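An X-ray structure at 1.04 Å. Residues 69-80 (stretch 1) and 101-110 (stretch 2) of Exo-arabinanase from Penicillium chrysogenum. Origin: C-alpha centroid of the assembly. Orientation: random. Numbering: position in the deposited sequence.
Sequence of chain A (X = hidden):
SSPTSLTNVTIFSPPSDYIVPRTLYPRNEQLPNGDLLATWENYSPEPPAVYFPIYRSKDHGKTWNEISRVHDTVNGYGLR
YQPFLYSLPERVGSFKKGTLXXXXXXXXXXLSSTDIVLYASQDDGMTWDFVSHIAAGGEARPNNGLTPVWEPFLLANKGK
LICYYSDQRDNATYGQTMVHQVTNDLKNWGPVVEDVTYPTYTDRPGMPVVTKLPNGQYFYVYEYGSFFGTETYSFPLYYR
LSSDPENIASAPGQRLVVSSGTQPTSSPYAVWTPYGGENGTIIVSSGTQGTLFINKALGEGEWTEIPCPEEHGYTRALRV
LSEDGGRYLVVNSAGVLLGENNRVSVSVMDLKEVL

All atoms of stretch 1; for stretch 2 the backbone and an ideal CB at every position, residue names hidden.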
# COMPACT_ATOMS: atom_id res chain seq x y z
N ARG A 69 -0.39 -8.45 -17.61
CA ARG A 69 -1.27 -8.88 -16.53
C ARG A 69 -0.58 -9.95 -15.70
O ARG A 69 0.11 -10.81 -16.28
CB ARG A 69 -2.60 -9.43 -17.10
CG ARG A 69 -3.39 -8.39 -17.85
CD ARG A 69 -4.54 -9.05 -18.61
NE ARG A 69 -5.26 -8.02 -19.30
CZ ARG A 69 -6.33 -8.16 -20.04
NH1 ARG A 69 -6.85 -9.37 -20.13
NH2 ARG A 69 -6.87 -7.12 -20.63
N VAL A 70 -0.74 -9.88 -14.39
CA VAL A 70 -0.18 -10.91 -13.50
C VAL A 70 -1.33 -11.86 -13.18
O VAL A 70 -2.30 -11.49 -12.52
CB VAL A 70 0.46 -10.33 -12.26
CG1 VAL A 70 1.27 -11.44 -11.56
CG2 VAL A 70 1.39 -9.13 -12.61
N HIS A 71 -1.20 -13.10 -13.68
CA HIS A 71 -2.21 -14.13 -13.48
C HIS A 71 -1.78 -15.09 -12.36
O HIS A 71 -0.59 -15.26 -12.05
CB HIS A 71 -2.39 -14.94 -14.75
CG HIS A 71 -2.88 -14.17 -15.90
ND1 HIS A 71 -4.19 -13.94 -16.18
CD2 HIS A 71 -2.18 -13.57 -16.88
CE1 HIS A 71 -4.26 -13.19 -17.32
NE2 HIS A 71 -3.08 -12.97 -17.75
N ASP A 72 -2.82 -15.73 -11.77
CA ASP A 72 -2.59 -16.67 -10.68
C ASP A 72 -2.18 -18.02 -11.23
O ASP A 72 -2.96 -18.98 -11.31
CB ASP A 72 -3.84 -16.80 -9.84
CG ASP A 72 -3.58 -17.62 -8.56
OD1 ASP A 72 -2.46 -18.16 -8.39
OD2 ASP A 72 -4.54 -17.71 -7.74
N THR A 73 -0.91 -18.11 -11.65
CA THR A 73 -0.36 -19.33 -12.17
C THR A 73 -0.03 -20.35 -11.08
O THR A 73 0.13 -21.52 -11.38
CB THR A 73 0.93 -19.04 -12.98
OG1 THR A 73 1.87 -18.43 -12.11
CG2 THR A 73 0.62 -18.16 -14.17
N VAL A 74 0.07 -19.90 -9.82
CA VAL A 74 0.46 -20.81 -8.75
C VAL A 74 -0.76 -21.59 -8.22
O VAL A 74 -0.64 -22.84 -8.03
CB VAL A 74 1.23 -20.08 -7.68
CG1 VAL A 74 0.48 -18.93 -7.04
CG2 VAL A 74 1.69 -21.12 -6.65
N ASN A 75 -1.88 -20.94 -7.98
CA ASN A 75 -3.05 -21.59 -7.43
C ASN A 75 -4.23 -21.71 -8.38
O ASN A 75 -5.09 -22.56 -8.20
CB ASN A 75 -3.56 -20.84 -6.21
CG ASN A 75 -2.58 -20.83 -5.05
OD1 ASN A 75 -1.84 -21.78 -4.81
ND2 ASN A 75 -2.61 -19.74 -4.29
N GLY A 76 -4.34 -20.82 -9.35
CA GLY A 76 -5.46 -20.77 -10.21
C GLY A 76 -6.72 -20.19 -9.59
O GLY A 76 -7.79 -20.30 -10.18
N TYR A 77 -6.62 -19.61 -8.43
CA TYR A 77 -7.75 -19.05 -7.68
C TYR A 77 -8.16 -17.69 -8.22
O TYR A 77 -9.36 -17.35 -8.29
CB TYR A 77 -7.46 -18.90 -6.20
CG TYR A 77 -7.05 -20.15 -5.44
CD1 TYR A 77 -7.31 -21.43 -5.91
CD2 TYR A 77 -6.35 -20.05 -4.24
CE1 TYR A 77 -6.91 -22.55 -5.19
CE2 TYR A 77 -5.94 -21.13 -3.52
CZ TYR A 77 -6.20 -22.37 -3.99
OH TYR A 77 -5.75 -23.46 -3.25
N GLY A 78 -7.15 -16.88 -8.54
CA GLY A 78 -7.33 -15.47 -8.91
C GLY A 78 -6.47 -14.59 -8.01
O GLY A 78 -6.49 -14.72 -6.79
N LEU A 79 -5.72 -13.69 -8.66
CA LEU A 79 -4.97 -12.65 -7.90
C LEU A 79 -5.94 -11.52 -7.68
O LEU A 79 -6.23 -10.73 -8.59
CB LEU A 79 -3.71 -12.23 -8.64
CG LEU A 79 -2.69 -13.33 -8.88
CD1 LEU A 79 -1.37 -12.74 -9.39
CD2 LEU A 79 -2.46 -14.21 -7.62
N ARG A 80 -6.53 -11.51 -6.50
CA ARG A 80 -7.79 -10.85 -6.24
C ARG A 80 -7.73 -9.58 -5.44
O ARG A 80 -8.38 -8.58 -5.77
CB ARG A 80 -8.76 -11.85 -5.57
CG ARG A 80 -10.21 -11.35 -5.48
CD ARG A 80 -11.16 -12.44 -4.89
NE ARG A 80 -11.02 -13.70 -5.63
CZ ARG A 80 -11.57 -13.99 -6.77
NH1 ARG A 80 -12.48 -13.17 -7.33
NH2 ARG A 80 -11.26 -15.13 -7.38
N UNK A 101 8.92 -6.55 -8.46
CA UNK A 101 8.13 -7.50 -7.71
C UNK A 101 6.67 -7.06 -7.64
O UNK A 101 6.36 -5.87 -7.59
CB UNK A 101 8.71 -7.67 -6.30
N UNK A 102 5.80 -8.05 -7.60
CA UNK A 102 4.40 -7.85 -7.23
C UNK A 102 4.09 -8.84 -6.12
O UNK A 102 4.29 -10.06 -6.31
CB UNK A 102 3.46 -8.03 -8.42
N UNK A 103 3.60 -8.34 -4.99
CA UNK A 103 2.98 -9.18 -3.98
C UNK A 103 1.48 -8.95 -4.05
O UNK A 103 1.02 -7.85 -4.35
CB UNK A 103 3.53 -8.88 -2.58
N UNK A 104 0.67 -9.96 -3.73
CA UNK A 104 -0.75 -9.78 -3.69
C UNK A 104 -1.44 -11.05 -3.27
O UNK A 104 -0.75 -12.09 -3.14
CB UNK A 104 -1.27 -9.31 -5.05
N UNK A 105 -2.75 -11.01 -3.03
CA UNK A 105 -3.41 -12.13 -2.42
C UNK A 105 -4.22 -12.93 -3.43
O UNK A 105 -5.15 -12.43 -4.09
CB UNK A 105 -4.31 -11.65 -1.28
N UNK A 106 -3.88 -14.22 -3.52
CA UNK A 106 -4.57 -15.24 -4.29
C UNK A 106 -5.68 -15.80 -3.43
O UNK A 106 -5.45 -16.29 -2.33
CB UNK A 106 -3.61 -16.34 -4.75
N UNK A 107 -6.91 -15.69 -3.96
CA UNK A 107 -8.14 -15.91 -3.18
C UNK A 107 -9.13 -16.55 -4.14
O UNK A 107 -9.40 -15.97 -5.21
CB UNK A 107 -8.69 -14.61 -2.58
N UNK A 108 -9.75 -17.68 -3.81
CA UNK A 108 -10.80 -18.23 -4.69
C UNK A 108 -12.01 -17.32 -4.69
O UNK A 108 -12.23 -16.52 -3.80
CB UNK A 108 -11.20 -19.64 -4.25
N UNK A 109 -12.88 -17.50 -5.72
CA UNK A 109 -14.09 -16.71 -5.84
C UNK A 109 -14.94 -16.78 -4.57
O UNK A 109 -15.59 -15.80 -4.19
CB UNK A 109 -14.90 -17.18 -7.05
N UNK A 110 -14.96 -17.95 -3.93
CA UNK A 110 -15.75 -18.15 -2.71
C UNK A 110 -15.16 -17.48 -1.47
O UNK A 110 -15.77 -17.61 -0.39
CB UNK A 110 -15.90 -19.65 -2.44

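Position 101 has nothing of stretch 1 within 5.5 Å of its ideal CB, and its extended backbone suits many residues; it is Leu101, which makes no contact here. At position 102 CA-to-CB points toward stretch 1, and the ideal CB lies 4.8 Å from Val70 CG2. An apolar side chain of middling length would meet that methyl. The residue is Leu102, whose CD1 comes to 4.1 Å from CG2 of Val70. Position 103 is again out of reach and places little demand on its side chain; it is Ala103.

At position 104 the direction is toward stretch 1, with the ideal CB 5.2 Å from Leu79 CB, so a small residue would fit. The almost fully extended backbone, phi -179° and psi 173°, is most comfortable for glycine, and Gly104 is found. Position 105 turns its CB away, leaving the backbone to make the contact: its carbonyl O accepts from Arg80 N at 2.9 Å. Stretch 1 hardly constrains the side chain, which is that of Ser105, its OG hydrogen-bonded elsewhere in the structure.

Position 106 pairs with Leu79 in an antiparallel bridge, and its ideal CB lies 3.4 Å from Asp72 OD2, 3.6 Å from Asn75 ND2 and 3.8 Å from Leu79 CD2. An acceptor and a donor so near call for a short polar side chain, serine or perhaps threonine, able to serve both. Ser106 does so: its OG donates to Asp72 OD2 at 2.7 Å and accepts from Asn75 ND2 at 2.8 Å. Asp72 OD2 also accepts from Gly78 N.

Position 107 is anchored through its backbone, the N donating to Gly78 O at 3.0 Å and the O receiving both Arg80 NE (2.8 Å) and Arg80 NH2 (3.0 Å). Its CB points sideways; beta-branched or other aliphatic residues suit the extended backbone. Ile107 keeps its CB 3.9 Å from Arg80 NE, beside the arginine that its own carbonyl holds.

At position 108 CB points away, yet Tyr77 is close, and no stretch 1 atom needs the amide as a donor. With phi -67°, proline is permitted, though other residues would be too. Pro108 lays CG over a face of the Tyr77 ring, 4.0 Å from its centroid, in a CH-pi contact.

Position 109 has CB sideways, 4.2 Å from Arg80 NH2, where small or polar residues are plausible. Thr109 sets its CA over a guanidinium face, while water 1 donates to both its OG1 and Tyr77 O. Position 110 points away and is little constrained; it is Asp110.

Stretch 2 101-110: LLAGSSIPTD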
# COMPACT_ATOMS: atom_id res chain seq x y z
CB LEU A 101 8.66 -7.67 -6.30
CG LEU A 101 10.12 -8.08 -6.21
CD1 LEU A 101 10.59 -8.11 -4.76
CD2 LEU A 101 10.32 -9.44 -6.88
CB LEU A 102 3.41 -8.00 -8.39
CG LEU A 102 1.95 -7.80 -7.97
CD1 LEU A 102 1.14 -7.10 -9.02
CD2 LEU A 102 1.27 -9.11 -7.61
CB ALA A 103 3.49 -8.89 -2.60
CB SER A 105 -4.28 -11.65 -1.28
OG SER A 105 -4.73 -12.77 -0.53
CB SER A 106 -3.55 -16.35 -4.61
OG SER A 106 -4.20 -17.52 -5.10
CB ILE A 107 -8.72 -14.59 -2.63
CG1 ILE A 107 -7.73 -13.89 -1.71
CG2 ILE A 107 -10.07 -14.82 -1.95
CD1 ILE A 107 -8.15 -12.49 -1.36
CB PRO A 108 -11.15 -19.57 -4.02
CG PRO A 108 -10.03 -19.90 -3.10
CD PRO A 108 -9.57 -18.54 -2.63
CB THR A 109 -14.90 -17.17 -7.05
OG1 THR A 109 -14.10 -17.09 -8.24
CG2 THR A 109 -16.19 -16.37 -7.18
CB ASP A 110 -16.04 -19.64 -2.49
CG ASP A 110 -14.81 -20.47 -2.13
OD1 ASP A 110 -13.73 -19.91 -1.90
OD2 ASP A 110 -14.96 -21.72 -2.12
O HOH W 1 -11.48 -18.01 -9.99
O HOH W 2 -12.00 -19.37 -7.79
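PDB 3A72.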